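Local coordinates for Rho GTPase-activating protein 26 (Gallus gallus, PDB 1F7C) that switches off the Rho-family GTPases RhoA and Cdc42 by stimulating their GTP hydrolysis, here represented by its RhoGAP domain, at residues His46-Arg51 with Gly57-Val62. Residues are numbered along the deposited sequence; the frame is centred on the assembly and turned at random.
Sequences HAVETR and GLYRIV
V48, on the buried side of helix 35-51, meets two side chains from the loop that follows the helix, L58 and Y59, and its two methyls divide the work. CG1 meets the forked end of L58 tip to tip, 4.0 Å from CD2 and almost equally far from CD1. CG2 faces Y59, with the phenol OH at 3.8 Å; the ring lies oblique to this methyl. The split follows from the V48 rotamer (chi1 170°), which puts CG1 opposite the backbone N and CG2 opposite the carbonyl carbon. The backbones stay well apart, 8.7 Å between the CA atoms of V48 and L58, and side chains from both segments fill the gap. T98 of helix 94-106 and H158 of helix 146-164 also touch V48. The Y59 OH, though beside an aliphatic methyl, has a polar partner in its hydrogen bond with H158 NE2, while E49 OE2 bonds ND1 of the same imidazole, so the histidine links helix and loop. This is the all-helical RhoGAP fold, and 57-62 belongs to the loop that carries the predicted arginine finger, R60, which would stabilise the transition state of GTP hydrolysis. G57-R60 is a type II beta turn, with the buried Y59 at its positive-phi third position (phi 76°); G57 O accepts from R60 N (2.8 Å) and also from I61 N. R60, I61 and V62 are exposed and do not touch 46-51. The helix has its own solvent side, where T50 OG1 donates a hydrogen bond to H46 O (2.7 Å), from the opposite face of the carbonyl plane to the backbone donor T50 N, and T50 CG2 sits over one face of the H46 ring, offset toward its rim.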
loop_
_atom_site.group_PDB
_atom_site.type_symbol
_atom_site.label_atom_id
_atom_site.label_comp_id
_atom_site.label_asym_id
_atom_site.label_seq_id
_atom_site.Cartn_x
_atom_site.Cartn_y
_atom_site.Cartn_z
ATOM N N HIS A 46 12.683 -2.551 -1.007
ATOM C CA HIS A 46 13.980 -2.686 -1.640
ATOM C C HIS A 46 14.222 -4.050 -2.262
ATOM O O HIS A 46 14.733 -4.137 -3.379
ATOM C CB HIS A 46 15.092 -2.379 -0.641
ATOM C CG HIS A 46 16.460 -2.465 -1.237
ATOM N ND1 HIS A 46 17.208 -3.623 -1.217
ATOM C CD2 HIS A 46 17.181 -1.559 -1.940
ATOM C CE1 HIS A 46 18.331 -3.427 -1.886
ATOM N NE2 HIS A 46 18.339 -2.185 -2.335
ATOM N N ALA A 47 13.858 -5.110 -1.547
ATOM C CA ALA A 47 14.061 -6.462 -2.055
ATOM C C ALA A 47 13.207 -6.745 -3.290
ATOM O O ALA A 47 13.679 -7.339 -4.269
ATOM C CB ALA A 47 13.756 -7.490 -0.963
ATOM N N VAL A 48 11.947 -6.331 -3.242
ATOM C CA VAL A 48 11.061 -6.555 -4.365
ATOM C C VAL A 48 11.581 -5.806 -5.586
ATOM O O VAL A 48 11.616 -6.349 -6.677
ATOM C CB VAL A 48 9.607 -6.110 -4.025
ATOM C CG1 VAL A 48 8.723 -6.121 -5.271
ATOM C CG2 VAL A 48 9.023 -7.056 -3.003
ATOM N N GLU A 49 12.007 -4.563 -5.404
ATOM C CA GLU A 49 12.481 -3.798 -6.539
ATOM C C GLU A 49 13.799 -4.276 -7.118
ATOM O O GLU A 49 13.923 -4.389 -8.333
ATOM C CB GLU A 49 12.570 -2.319 -6.189
ATOM C CG GLU A 49 11.240 -1.738 -5.796
ATOM C CD GLU A 49 11.272 -0.236 -5.696
ATOM O OE1 GLU A 49 12.384 0.302 -5.590
ATOM O OE2 GLU A 49 10.196 0.399 -5.719
ATOM N N THR A 50 14.777 -4.566 -6.263
ATOM C CA THR A 50 16.081 -5.013 -6.743
ATOM C C THR A 50 16.157 -6.449 -7.248
ATOM O O THR A 50 17.113 -6.796 -7.938
ATOM C CB THR A 50 17.207 -4.813 -5.675
ATOM O OG1 THR A 50 16.845 -5.460 -4.449
ATOM C CG2 THR A 50 17.451 -3.335 -5.425
ATOM N N ARG A 51 15.179 -7.292 -6.930
ATOM C CA ARG A 51 15.250 -8.661 -7.429
ATOM C C ARG A 51 13.942 -9.386 -7.684
ATOM O O ARG A 51 13.946 -10.578 -7.992
ATOM C CB ARG A 51 16.140 -9.513 -6.515
ATOM C CG ARG A 51 15.697 -9.613 -5.074
ATOM C CD ARG A 51 16.881 -10.008 -4.189
ATOM N NE ARG A 51 16.500 -10.219 -2.793
ATOM C CZ ARG A 51 15.806 -11.267 -2.353
ATOM N NH1 ARG A 51 15.413 -12.221 -3.196
ATOM N NH2 ARG A 51 15.491 -11.358 -1.066
ATOM N N GLY A 57 2.350 -11.762 -10.697
ATOM C CA GLY A 57 1.418 -11.713 -9.582
ATOM C C GLY A 57 1.937 -11.117 -8.281
ATOM O O GLY A 57 1.514 -11.531 -7.199
ATOM N N LEU A 58 2.850 -10.151 -8.377
ATOM C CA LEU A 58 3.402 -9.494 -7.192
ATOM C C LEU A 58 2.285 -8.986 -6.290
ATOM O O LEU A 58 1.431 -8.204 -6.725
ATOM C CB LEU A 58 4.280 -8.300 -7.586
ATOM C CG LEU A 58 5.734 -8.490 -8.009
ATOM C CD1 LEU A 58 6.304 -7.134 -8.408
ATOM C CD2 LEU A 58 6.550 -9.097 -6.863
ATOM N N TYR A 59 2.306 -9.435 -5.035
ATOM C CA TYR A 59 1.321 -9.040 -4.029
ATOM C C TYR A 59 -0.052 -9.714 -4.176
ATOM O O TYR A 59 -0.926 -9.541 -3.333
ATOM C CB TYR A 59 1.172 -7.505 -4.007
ATOM C CG TYR A 59 2.436 -6.786 -3.584
ATOM C CD1 TYR A 59 3.233 -6.103 -4.517
ATOM C CD2 TYR A 59 2.852 -6.805 -2.253
ATOM C CE1 TYR A 59 4.418 -5.457 -4.125
ATOM C CE2 TYR A 59 4.036 -6.168 -1.846
ATOM C CZ TYR A 59 4.811 -5.496 -2.782
ATOM O OH TYR A 59 5.963 -4.866 -2.366
ATOM N N ARG A 60 -0.241 -10.476 -5.246
ATOM C CA ARG A 60 -1.495 -11.192 -5.465
ATOM C C ARG A 60 -1.251 -12.628 -5.000
ATOM O O ARG A 60 -2.091 -13.242 -4.348
ATOM C CB ARG A 60 -1.867 -11.182 -6.953
ATOM C CG ARG A 60 -3.134 -11.961 -7.286
ATOM C CD ARG A 60 -3.123 -12.447 -8.728
ATOM N NE ARG A 60 -3.403 -11.388 -9.692
ATOM C CZ ARG A 60 -3.020 -11.418 -10.968
ATOM N NH1 ARG A 60 -2.332 -12.457 -11.429
ATOM N NH2 ARG A 60 -3.332 -10.416 -11.788
ATOM N N ILE A 61 -0.079 -13.146 -5.343
ATOM C CA ILE A 61 0.324 -14.495 -4.978
ATOM C C ILE A 61 0.742 -14.488 -3.522
ATOM O O ILE A 61 1.614 -13.720 -3.125
ATOM C CB ILE A 61 1.514 -14.983 -5.842
ATOM C CG1 ILE A 61 1.080 -15.088 -7.307
ATOM C CG2 ILE A 61 2.034 -16.315 -5.325
ATOM C CD1 ILE A 61 -0.146 -15.969 -7.530
ATOM N N VAL A 62 0.110 -15.350 -2.736
ATOM C CA VAL A 62 0.386 -15.448 -1.313
ATOM C C VAL A 62 1.466 -16.476 -1.011
ATOM O O VAL A 62 1.513 -17.537 -1.628
ATOM C CB VAL A 62 -0.893 -15.817 -0.556
ATOM C CG1 VAL A 62 -0.624 -15.848 0.932
ATOM C CG2 VAL A 62 -1.990 -14.811 -0.890
#